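Long-range contacts in putative NADPH:quinone oxidoreductase (Ralstonia eutropha, PDB 3IUP), which binds NADPH and, judging by its name and family, probably catalyses the NADPH-dependent reduction of quinones or related electron acceptors: residues A[39-45]-A[368-374]; A[233-237]-A[261-267]; A[15-21]-A[70-76]. One frame throughout, in Å; residues are numbered along the deposited sequence.

In the fold
From the N terminus, the first loop to close is that of interaction 3, where 70-76 comes back to pair with 15-21 in an antiparallel sheet. Segment 39-45 leaves from within that loop, and its partner 368-374 arrives only near the C terminus, so interactions 1 and 3 cross along the chain; their centres are about 21 Å apart. Interaction 1 thereby returns the chain end to the strands of the GroES-like region, after the nucleotide-binding part with its parallel sheet. Interaction 2 packs two helices of that part, is nested inside the long loop of interaction 1, and lies with its centre about 42 Å away from that of interaction 1.

Interaction 1 (A[39-45]-A[368-374]). With NDP (NADPH dihydro-nicotinamide-adenine-dinucleotide phosphate), chain C.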
loop_
_atom_site.group_PDB
_atom_site.type_symbol
_atom_site.label_atom_id
_atom_site.label_comp_id
_atom_site.label_asym_id
_atom_site.label_seq_id
_atom_site.Cartn_x
_atom_site.Cartn_y
_atom_site.Cartn_z
ATOM N N ILE A 39 16.024 -34.582 13.350
ATOM C CA ILE A 39 15.859 -33.771 12.137
ATOM C C ILE A 39 16.959 -34.142 11.128
ATOM O O ILE A 39 18.136 -34.155 11.461
ATOM C CB ILE A 39 15.864 -32.270 12.452
ATOM C CG1 ILE A 39 14.724 -31.933 13.426
ATOM C CG2 ILE A 39 15.716 -31.461 11.145
ATOM C CD1 ILE A 39 14.820 -30.550 14.053
ATOM N N GLU A 40 16.537 -34.484 9.913
ATOM C CA GLU A 40 17.463 -34.938 8.864
ATOM C C GLU A 40 17.511 -34.004 7.655
ATOM O O GLU A 40 18.354 -34.193 6.757
ATOM C CB GLU A 40 17.126 -36.375 8.444
ATOM C CG GLU A 40 17.316 -37.315 9.623
ATOM C CD GLU A 40 17.124 -38.764 9.312
ATOM O OE1 GLU A 40 16.641 -39.084 8.232
ATOM O OE2 GLU A 40 17.548 -39.596 10.161
ATOM N N ALA A 41 16.626 -33.002 7.614
ATOM C CA ALA A 41 16.545 -32.109 6.450
ATOM C C ALA A 41 15.868 -30.812 6.861
ATOM O O ALA A 41 14.728 -30.824 7.322
ATOM C CB ALA A 41 15.805 -32.736 5.283
ATOM N N SER A 42 16.548 -29.694 6.673
ATOM C CA SER A 42 15.958 -28.394 6.948
ATOM C C SER A 42 16.578 -27.359 5.993
ATOM O O SER A 42 17.791 -27.247 5.927
ATOM C CB SER A 42 16.218 -28.026 8.403
ATOM O OG SER A 42 15.698 -26.787 8.761
ATOM N N PRO A 43 15.749 -26.595 5.281
ATOM C CA PRO A 43 16.279 -25.718 4.260
ATOM C C PRO A 43 16.776 -24.423 4.855
ATOM O O PRO A 43 16.298 -24.011 5.906
ATOM C CB PRO A 43 15.057 -25.483 3.368
ATOM C CG PRO A 43 13.925 -25.492 4.314
ATOM C CD PRO A 43 14.281 -26.578 5.296
ATOM N N LEU A 44 17.741 -23.788 4.171
ATOM C CA LEU A 44 18.167 -22.434 4.452
ATOM C C LEU A 44 17.393 -21.480 3.541
ATOM O O LEU A 44 17.745 -21.260 2.376
ATOM C CB LEU A 44 19.668 -22.290 4.207
ATOM C CG LEU A 44 20.529 -22.754 5.362
ATOM C CD1 LEU A 44 21.914 -23.173 4.862
ATOM C CD2 LEU A 44 20.618 -21.626 6.420
ATOM N N ASN A 45 16.277 -20.997 4.033
ATOM C CA ASN A 45 15.423 -20.114 3.258
ATOM C C ASN A 45 15.823 -18.660 3.623
ATOM O O ASN A 45 16.401 -18.399 4.710
ATOM C CB ASN A 45 13.973 -20.331 3.614
ATOM C CG ASN A 45 13.420 -21.676 3.200
ATOM O OD1 ASN A 45 13.779 -22.244 2.142
ATOM N ND2 ASN A 45 12.479 -22.211 4.049
ATOM N N LYS A 368 19.819 -23.033 -3.491
ATOM C CA LYS A 368 19.336 -23.243 -2.139
ATOM C C LYS A 368 20.055 -24.431 -1.474
ATOM O O LYS A 368 20.208 -25.496 -2.074
ATOM C CB LYS A 368 17.841 -23.445 -2.097
ATOM C CG LYS A 368 17.275 -23.437 -0.652
ATOM C CD LYS A 368 15.790 -23.707 -0.577
ATOM C CE LYS A 368 14.949 -22.545 -1.140
ATOM N NZ LYS A 368 14.995 -21.352 -0.291
ATOM N N TYR A 369 20.495 -24.221 -0.242
ATOM C CA TYR A 369 21.209 -25.248 0.511
ATOM C C TYR A 369 20.245 -25.939 1.483
ATOM O O TYR A 369 19.398 -25.281 2.062
ATOM C CB TYR A 369 22.384 -24.641 1.281
ATOM C CG TYR A 369 23.678 -24.497 0.497
ATOM C CD1 TYR A 369 23.689 -24.212 -0.857
ATOM C CD2 TYR A 369 24.907 -24.646 1.150
ATOM C CE1 TYR A 369 24.909 -24.098 -1.544
ATOM C CE2 TYR A 369 26.115 -24.535 0.480
ATOM C CZ TYR A 369 26.104 -24.266 -0.869
ATOM O OH TYR A 369 27.319 -24.149 -1.499
ATOM N N LEU A 370 20.434 -27.243 1.671
ATOM C CA LEU A 370 19.647 -28.069 2.618
ATOM C C LEU A 370 20.594 -28.472 3.735
ATOM O O LEU A 370 21.710 -28.908 3.463
ATOM C CB LEU A 370 19.147 -29.312 1.939
ATOM C CG LEU A 370 18.224 -30.219 2.746
ATOM C CD1 LEU A 370 16.904 -29.474 3.023
ATOM C CD2 LEU A 370 18.004 -31.545 1.981
ATOM N N ILE A 371 20.176 -28.294 4.977
ATOM C CA ILE A 371 20.964 -28.745 6.106
ATOM C C ILE A 371 20.448 -30.079 6.561
ATOM O O ILE A 371 19.219 -30.294 6.708
ATOM C CB ILE A 371 20.892 -27.769 7.301
ATOM C CG1 ILE A 371 21.383 -26.367 6.934
ATOM C CG2 ILE A 371 21.700 -28.297 8.552
ATOM C CD1 ILE A 371 20.876 -25.279 7.921
ATOM N N ASN A 372 21.370 -30.998 6.815
ATOM C CA ASN A 372 21.037 -32.195 7.552
ATOM C C ASN A 372 21.735 -32.113 8.898
ATOM O O ASN A 372 22.940 -32.354 8.984
ATOM C CB ASN A 372 21.471 -33.454 6.804
ATOM C CG ASN A 372 21.226 -34.728 7.618
ATOM O OD1 ASN A 372 20.837 -34.687 8.787
ATOM N ND2 ASN A 372 21.414 -35.862 6.974
ATOM N N PRO A 373 21.001 -31.756 9.965
ATOM C CA PRO A 373 21.654 -31.525 11.270
ATOM C C PRO A 373 22.397 -32.701 11.804
ATOM O O PRO A 373 23.296 -32.529 12.639
ATOM C CB PRO A 373 20.467 -31.210 12.199
ATOM C CG PRO A 373 19.497 -30.550 11.272
ATOM C CD PRO A 373 19.589 -31.358 10.007
ATOM N N ASN A 374 21.991 -33.890 11.401
ATOM C CA ASN A 374 22.649 -35.072 11.865
ATOM C C ASN A 374 23.749 -35.625 10.937
ATOM O O ASN A 374 24.382 -36.651 11.258
ATOM C CB ASN A 374 21.592 -36.125 12.195
ATOM C CG ASN A 374 20.911 -35.838 13.502
ATOM O OD1 ASN A 374 21.467 -36.129 14.555
ATOM N ND2 ASN A 374 19.706 -35.209 13.460
HETATM P PA NDP C . 15.208 -18.884 -3.741
HETATM O O1A NDP C . 14.866 -20.188 -4.268
HETATM O O2A NDP C . 16.456 -18.723 -2.962
HETATM O O5B NDP C . 15.266 -17.904 -5.073
HETATM C C5B NDP C . 15.496 -16.511 -4.831
HETATM C C4B NDP C . 15.314 -15.770 -6.120
HETATM O O4B NDP C . 15.513 -14.422 -5.807
HETATM C C3B NDP C . 16.332 -16.174 -7.200
HETATM O O3B NDP C . 15.772 -16.422 -8.472
HETATM C C2B NDP C . 17.241 -14.930 -7.312
HETATM O O2B NDP C . 17.716 -14.668 -8.633
HETATM C C1B NDP C . 16.287 -13.834 -6.859
HETATM N N9A NDP C . 16.970 -12.663 -6.293
HETATM C C8A NDP C . 17.924 -12.705 -5.296
HETATM N N7A NDP C . 18.263 -11.445 -4.972
HETATM C C5A NDP C . 17.521 -10.573 -5.747
HETATM C C6A NDP C . 17.447 -9.170 -5.860
HETATM N N6A NDP C . 18.251 -8.328 -5.186
HETATM N N1A NDP C . 16.562 -8.616 -6.761
HETATM C C2A NDP C . 15.785 -9.392 -7.565
HETATM N N3A NDP C . 15.859 -10.761 -7.451
HETATM C C4A NDP C . 16.705 -11.341 -6.567
HETATM O O3 NDP C . 14.076 -18.207 -2.806
HETATM P PN NDP C . 12.786 -18.896 -2.258
HETATM O O1N NDP C . 11.967 -19.509 -3.275
HETATM O O2N NDP C . 13.076 -19.744 -1.053
HETATM O O5D NDP C . 11.996 -17.579 -1.714
HETATM C C5D NDP C . 11.417 -16.669 -2.662
HETATM C C4D NDP C . 10.976 -15.397 -1.947
HETATM O O4D NDP C . 9.752 -15.714 -1.252
HETATM C C3D NDP C . 11.966 -14.818 -0.915
HETATM O O3D NDP C . 11.974 -13.405 -0.944
HETATM C C2D NDP C . 11.350 -15.286 0.394
HETATM O O2D NDP C . 11.710 -14.536 1.545
HETATM C C1D NDP C . 9.869 -15.124 0.041
HETATM N N1N NDP C . 8.957 -15.801 0.991
HETATM C C2N NDP C . 8.178 -14.993 1.750
HETATM C C3N NDP C . 7.308 -15.505 2.676
HETATM C C7N NDP C . 6.349 -14.593 3.417
HETATM O O7N NDP C . 5.593 -15.186 4.425
HETATM N N7N NDP C . 6.213 -13.281 3.182
HETATM C C4N NDP C . 7.002 -16.952 2.666
HETATM C C5N NDP C . 7.906 -17.764 1.772
HETATM C C6N NDP C . 8.849 -17.149 0.958
HETATM P P2B NDP C . 19.305 -14.360 -8.920
HETATM O O1X NDP C . 19.937 -15.691 -9.351
HETATM O O2X NDP C . 20.024 -13.788 -7.702
HETATM O O3X NDP C . 19.272 -13.339 -10.067
HETATM O O HOH W 1 20.043 -21.624 0.949
HETATM O O HOH W 2 17.052 -19.608 -0.503
#
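Leu44 lays its branch point over the end of Ile371, CG to CD1 3.6 Å, the two side chains crossing at about a right angle. Ile371 reaches it because CG1 stands anti to its own carbonyl carbon (chi1 -59°), while CD1 of Leu44 also rests on CB of Tyr369. The backbones run antiparallel: Ser42 and Ile371 exchange both N-H...O bonds, and Leu44 N bonds Tyr369 O. On the face of Pro43, Leu370 sets CD1 against the backbone of Ser42 and touches Ala41 CB. This pairing adds the late strand 369-372 to strand 34-43 of the GroES-like region, as in medium-chain dehydrogenases/reductases, whose catalytic domain is completed by the C-terminal part of the chain. At one end Asn372 OD1 accepts from Asn374 N, an Asx turn, and Asn374 ND2 donates to Ile39 O at 2.8 Å, that oxygen lying in its amide plane. At the other end sits the cofactor. Lys368, bent at chi3 and chi4 (both -70°), brings NZ to O2N of the NADPH diphosphate at 2.6 Å and gives a second bond, 2.9 Å, to a lone pair of Asn45 OD1. Asn45 ND2 in turn bonds Glu97, and a water accepting from Lys368 NZ lies 2.7 Å from O2A of the other phosphate.

Interaction 2 (A[233-237]-A[261-267]); sequences TEALV and MEAALNK
The helical segments 233-237 and 261-266 pack with their axes 8.3 Å apart at closest approach and 52° between their N-to-C directions. Backbones come nearest where Val237 passes Ala264, CA to CA 5.0 Å, an approach that the small alanine permits. Both helices belong to the Rossmann-type part of the enzyme, where helices flank a parallel sheet; these two, 228-239 and 253-266, are joined through strand 243-249. No hydrogen bond links the segments, so the contact is one of apolar packing. Ala264 is at its centre: its CB meets CB of Leu236 at 3.8 Å and CG2 of Val237 at 3.6 Å.

Leu236 goes deeper. Its CD1 lies 3.5 Å from Met261 N, against the backbone, and also touches the CG methylene of Met261, a selenomethionine in this crystal. Met261 points its CB away from the other helix and runs extended beyond CG, so the methylene, rather than the selenium, makes the contact. Both residues also touch Val176 on strand 175-177, which places this end of the packing against the sheet.

Toward the outside Thr233 presents its methyl and not its hydroxyl: CG2 is anti to the backbone N, and OG1 bonds back to Met229 O one turn earlier in its own helix. The methyl rests on Ala263 CB at 3.8 Å. Lys267, exposed to solvent, lays its aliphatic chain against both Thr233 and Val237, CE 4.2 Å from Thr233 CG2 and CD 4.2 Å from Val237 CG2.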
loop_
_atom_site.group_PDB
_atom_site.type_symbol
_atom_site.label_atom_id
_atom_site.label_comp_id
_atom_site.label_asym_id
_atom_site.label_seq_id
_atom_site.Cartn_x
_atom_site.Cartn_y
_atom_site.Cartn_z
ATOM N N THR A 233 3.100 -4.996 -20.053
ATOM C CA THR A 233 1.774 -4.472 -20.364
ATOM C C THR A 233 1.004 -5.464 -21.252
ATOM O O THR A 233 -0.165 -5.775 -21.005
ATOM C CB THR A 233 1.827 -3.066 -20.982
ATOM O OG1 THR A 233 2.521 -2.156 -20.122
ATOM C CG2 THR A 233 0.396 -2.535 -21.273
ATOM N N GLU A 234 1.670 -6.017 -22.270
ATOM C CA GLU A 234 1.009 -7.014 -23.126
ATOM C C GLU A 234 0.587 -8.238 -22.330
ATOM O O GLU A 234 -0.477 -8.739 -22.512
ATOM C CB GLU A 234 1.928 -7.517 -24.248
ATOM C CG GLU A 234 2.322 -6.509 -25.272
ATOM C CD GLU A 234 3.390 -7.073 -26.270
ATOM O OE1 GLU A 234 3.427 -8.315 -26.447
ATOM O OE2 GLU A 234 4.182 -6.277 -26.855
ATOM N N ALA A 235 1.484 -8.745 -21.491
ATOM C CA ALA A 235 1.172 -9.885 -20.616
ATOM C C ALA A 235 -0.027 -9.576 -19.708
ATOM O O ALA A 235 -0.855 -10.449 -19.449
ATOM C CB ALA A 235 2.418 -10.283 -19.783
ATOM N N LEU A 236 -0.068 -8.350 -19.184
ATOM C CA LEU A 236 -1.215 -7.927 -18.353
ATOM C C LEU A 236 -2.524 -7.806 -19.142
ATOM O O LEU A 236 -3.582 -8.184 -18.671
ATOM C CB LEU A 236 -0.877 -6.683 -17.551
ATOM C CG LEU A 236 0.222 -6.930 -16.520
ATOM C CD1 LEU A 236 0.762 -5.606 -15.995
ATOM C CD2 LEU A 236 -0.313 -7.844 -15.373
ATOM N N VAL A 237 -2.460 -7.344 -20.387
ATOM C CA VAL A 237 -3.641 -7.417 -21.250
ATOM C C VAL A 237 -4.091 -8.851 -21.454
ATOM O O VAL A 237 -5.264 -9.167 -21.298
ATOM C CB VAL A 237 -3.398 -6.708 -22.599
ATOM C CG1 VAL A 237 -4.571 -6.954 -23.534
ATOM C CG2 VAL A 237 -3.158 -5.244 -22.330
HETATM N N MSE A 261 -0.279 -2.383 -15.112
HETATM C CA MSE A 261 -1.638 -2.870 -14.883
HETATM C C MSE A 261 -2.648 -1.769 -15.295
HETATM O O MSE A 261 -3.692 -2.046 -15.891
HETATM C CB MSE A 261 -1.856 -3.208 -13.410
HETATM C CG MSE A 261 -1.327 -4.492 -13.000
HETATM SE SE MSE A 261 -1.575 -4.777 -11.077
HETATM C CE MSE A 261 -0.937 -6.596 -11.041
ATOM N N GLU A 262 -2.361 -0.537 -14.944
ATOM C CA GLU A 262 -3.294 0.546 -15.253
ATOM C C GLU A 262 -3.296 0.751 -16.789
ATOM O O GLU A 262 -4.356 0.985 -17.364
ATOM C CB GLU A 262 -2.913 1.809 -14.514
ATOM C CG GLU A 262 -3.823 2.982 -14.741
ATOM C CD GLU A 262 -5.230 2.847 -14.164
ATOM O OE1 GLU A 262 -5.653 1.779 -13.644
ATOM O OE2 GLU A 262 -5.955 3.868 -14.277
ATOM N N ALA A 263 -2.123 0.639 -17.430
ATOM C CA ALA A 263 -2.051 0.752 -18.911
ATOM C C ALA A 263 -2.918 -0.311 -19.551
ATOM O O ALA A 263 -3.641 -0.032 -20.524
ATOM C CB ALA A 263 -0.606 0.639 -19.426
ATOM N N ALA A 264 -2.835 -1.541 -19.037
ATOM C CA ALA A 264 -3.614 -2.675 -19.553
ATOM C C ALA A 264 -5.115 -2.454 -19.327
ATOM O O ALA A 264 -5.943 -2.672 -20.216
ATOM C CB ALA A 264 -3.163 -3.996 -18.905
ATOM N N LEU A 265 -5.472 -2.000 -18.123
ATOM C CA LEU A 265 -6.879 -1.692 -17.807
ATOM C C LEU A 265 -7.439 -0.591 -18.705
ATOM O O LEU A 265 -8.588 -0.661 -19.166
ATOM C CB LEU A 265 -7.051 -1.289 -16.326
ATOM C CG LEU A 265 -6.978 -2.479 -15.379
ATOM C CD1 LEU A 265 -6.661 -1.981 -13.922
ATOM C CD2 LEU A 265 -8.218 -3.353 -15.399
ATOM N N ASN A 266 -6.643 0.410 -18.986
ATOM C CA ASN A 266 -7.163 1.558 -19.709
ATOM C C ASN A 266 -7.362 1.260 -21.197
ATOM O O ASN A 266 -7.990 2.041 -21.897
ATOM C CB ASN A 266 -6.276 2.765 -19.497
ATOM C CG ASN A 266 -6.442 3.346 -18.114
ATOM O OD1 ASN A 266 -7.490 3.167 -17.472
ATOM N ND2 ASN A 266 -5.418 4.024 -17.638
ATOM N N LYS A 267 -6.858 0.129 -21.670
ATOM C CA LYS A 267 -7.102 -0.260 -23.039
ATOM C C LYS A 267 -8.581 -0.542 -23.215
ATOM O O LYS A 267 -9.095 -0.390 -24.310
ATOM C CB LYS A 267 -6.198 -1.430 -23.458
ATOM C CG LYS A 267 -4.754 -0.995 -23.407
ATOM C CD LYS A 267 -3.821 -1.654 -24.390
ATOM C CE LYS A 267 -2.410 -1.162 -24.145
ATOM N NZ LYS A 267 -1.481 -1.495 -25.257
#

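Interaction 3 (A[15-21]-A[70-76]); sequences SGELELS and PIVTARV
Strands 17-21 and 70-75 run antiparallel, 163° between their directions and 4.6 Å apart at closest approach, as neighbours in the five-stranded antiparallel sheet of the N-terminal part of the chain. Leu18 with Ala74 and Leu20 with Val72 are the hydrogen-bonded pairs, and Val76 N carries the ladder on to Gly16 O. Leu20 and Val72 lie side by side on the buried face, pointing the same way with CB to CB 4.1 Å; there Leu20 also meets Leu52 and Phe53 of helix 46-53.

The face of Glu17, Glu19 and Thr73 is more polar, yet between Glu19, Ile71 and Thr73 the contacts are made by carbon. The extended stem of Glu19 sets CG against Ile71 CG2 at 3.8 Å and runs beside the methyl of Thr73, which also touches the carboxylate end of Glu17. Both glutamates form salt bridges with Lys13, a shared cation that probably eases the repulsion between them.

At the Gly16 end Arg75, bent at chi2 and chi3, curls back over the backbone of Ser15 and Gly16. Gly16 has a positive phi, and its carbonyl oxygen, besides accepting from Val76 N, lies over one face of the guanidinium, offset toward the rim. NH2 of Arg75 donates to Ser15 O at 3.0 Å, with that oxygen 29° out of the guanidinium plane.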
loop_
_atom_site.group_PDB
_atom_site.type_symbol
_atom_site.label_atom_id
_atom_site.label_comp_id
_atom_site.label_asym_id
_atom_site.label_seq_id
_atom_site.Cartn_x
_atom_site.Cartn_y
_atom_site.Cartn_z
ATOM N N SER A 15 27.066 -5.468 22.623
ATOM C CA SER A 15 28.374 -5.015 22.124
ATOM C C SER A 15 28.450 -4.738 20.604
ATOM O O SER A 15 29.457 -4.174 20.147
ATOM C CB SER A 15 29.422 -6.058 22.474
ATOM O OG SER A 15 29.273 -7.244 21.713
ATOM N N GLY A 16 27.424 -5.108 19.828
ATOM C CA GLY A 16 27.429 -4.902 18.372
ATOM C C GLY A 16 27.957 -6.116 17.622
ATOM O O GLY A 16 28.132 -6.066 16.406
ATOM N N GLU A 17 28.208 -7.210 18.333
ATOM C CA GLU A 17 28.768 -8.409 17.743
ATOM C C GLU A 17 27.684 -9.472 17.538
ATOM O O GLU A 17 26.927 -9.745 18.424
ATOM C CB GLU A 17 29.855 -8.970 18.631
ATOM C CG GLU A 17 30.391 -10.349 18.217
ATOM C CD GLU A 17 31.455 -10.922 19.164
ATOM O OE1 GLU A 17 32.606 -10.449 19.085
ATOM O OE2 GLU A 17 31.174 -11.875 19.959
ATOM N N LEU A 18 27.669 -10.066 16.354
ATOM C CA LEU A 18 26.972 -11.318 16.067
ATOM C C LEU A 18 27.928 -12.469 16.357
ATOM O O LEU A 18 29.041 -12.447 15.908
ATOM C CB LEU A 18 26.542 -11.364 14.591
ATOM C CG LEU A 18 26.028 -12.727 14.105
ATOM C CD1 LEU A 18 24.696 -13.086 14.756
ATOM C CD2 LEU A 18 25.904 -12.832 12.585
ATOM N N GLU A 19 27.509 -13.436 17.174
ATOM C CA GLU A 19 28.172 -14.726 17.333
ATOM C C GLU A 19 27.236 -15.885 16.925
ATOM O O GLU A 19 26.112 -16.035 17.455
ATOM C CB GLU A 19 28.675 -14.945 18.768
ATOM C CG GLU A 19 29.387 -16.292 18.954
ATOM C CD GLU A 19 29.836 -16.612 20.386
ATOM O OE1 GLU A 19 29.710 -15.758 21.288
ATOM O OE2 GLU A 19 30.326 -17.726 20.634
ATOM N N LEU A 20 27.732 -16.717 16.014
ATOM C CA LEU A 20 27.082 -17.918 15.549
ATOM C C LEU A 20 27.848 -19.075 16.083
ATOM O O LEU A 20 29.082 -19.112 15.989
ATOM C CB LEU A 20 27.092 -18.016 14.001
ATOM C CG LEU A 20 26.346 -16.913 13.299
ATOM C CD1 LEU A 20 26.468 -17.025 11.764
ATOM C CD2 LEU A 20 24.885 -16.958 13.686
ATOM N N SER A 21 27.135 -20.068 16.618
ATOM C CA SER A 21 27.770 -21.216 17.248
ATOM C C SER A 21 26.851 -22.421 17.232
ATOM O O SER A 21 25.679 -22.285 16.928
ATOM C CB SER A 21 28.188 -20.884 18.712
ATOM O OG SER A 21 27.043 -20.648 19.497
ATOM N N PRO A 70 32.463 -24.880 15.156
ATOM C CA PRO A 70 32.849 -23.601 14.639
ATOM C C PRO A 70 32.090 -22.443 15.261
ATOM O O PRO A 70 30.947 -22.615 15.742
ATOM C CB PRO A 70 32.518 -23.708 13.139
ATOM C CG PRO A 70 31.372 -24.675 13.104
ATOM C CD PRO A 70 31.608 -25.638 14.211
ATOM N N ILE A 71 32.758 -21.287 15.267
ATOM C CA ILE A 71 32.196 -19.981 15.624
ATOM C C ILE A 71 32.380 -18.963 14.501
ATOM O O ILE A 71 33.442 -18.896 13.861
ATOM C CB ILE A 71 32.854 -19.454 16.902
ATOM C CG1 ILE A 71 32.658 -20.442 18.042
ATOM C CG2 ILE A 71 32.286 -18.080 17.269
ATOM C CD1 ILE A 71 33.699 -20.328 19.105
ATOM N N VAL A 72 31.351 -18.194 14.208
ATOM C CA VAL A 72 31.485 -17.045 13.335
ATOM C C VAL A 72 31.082 -15.797 14.142
ATOM O O VAL A 72 30.035 -15.788 14.805
ATOM C CB VAL A 72 30.635 -17.157 12.051
ATOM C CG1 VAL A 72 30.775 -15.886 11.165
ATOM C CG2 VAL A 72 30.989 -18.443 11.290
ATOM N N THR A 73 31.935 -14.762 14.084
ATOM C CA THR A 73 31.600 -13.433 14.611
ATOM C C THR A 73 31.653 -12.351 13.537
ATOM O O THR A 73 32.376 -12.474 12.567
ATOM C CB THR A 73 32.464 -13.095 15.839
ATOM O OG1 THR A 73 33.847 -13.147 15.496
ATOM C CG2 THR A 73 32.267 -14.128 16.916
ATOM N N ALA A 74 30.811 -11.336 13.663
ATOM C CA ALA A 74 30.714 -10.262 12.657
ATOM C C ALA A 74 30.174 -9.036 13.393
ATOM O O ALA A 74 29.677 -9.169 14.538
ATOM C CB ALA A 74 29.783 -10.671 11.511
ATOM N N ARG A 75 30.217 -7.862 12.755
ATOM C CA ARG A 75 29.761 -6.638 13.382
ATOM C C ARG A 75 28.438 -6.198 12.808
ATOM O O ARG A 75 28.189 -6.323 11.592
ATOM C CB ARG A 75 30.811 -5.527 13.153
ATOM C CG ARG A 75 32.208 -5.930 13.514
ATOM C CD ARG A 75 32.305 -6.187 14.997
ATOM N NE ARG A 75 31.719 -5.072 15.751
ATOM C CZ ARG A 75 31.663 -5.036 17.076
ATOM N NH1 ARG A 75 32.164 -6.028 17.796
ATOM N NH2 ARG A 75 31.095 -4.007 17.669
ATOM N N VAL A 76 27.566 -5.717 13.679
ATOM C CA VAL A 76 26.340 -5.078 13.284
ATOM C C VAL A 76 26.636 -3.569 13.289
ATOM O O VAL A 76 27.215 -3.077 14.235
ATOM C CB VAL A 76 25.204 -5.408 14.251
ATOM C CG1 VAL A 76 23.877 -4.708 13.828
ATOM C CG2 VAL A 76 25.051 -6.942 14.345
#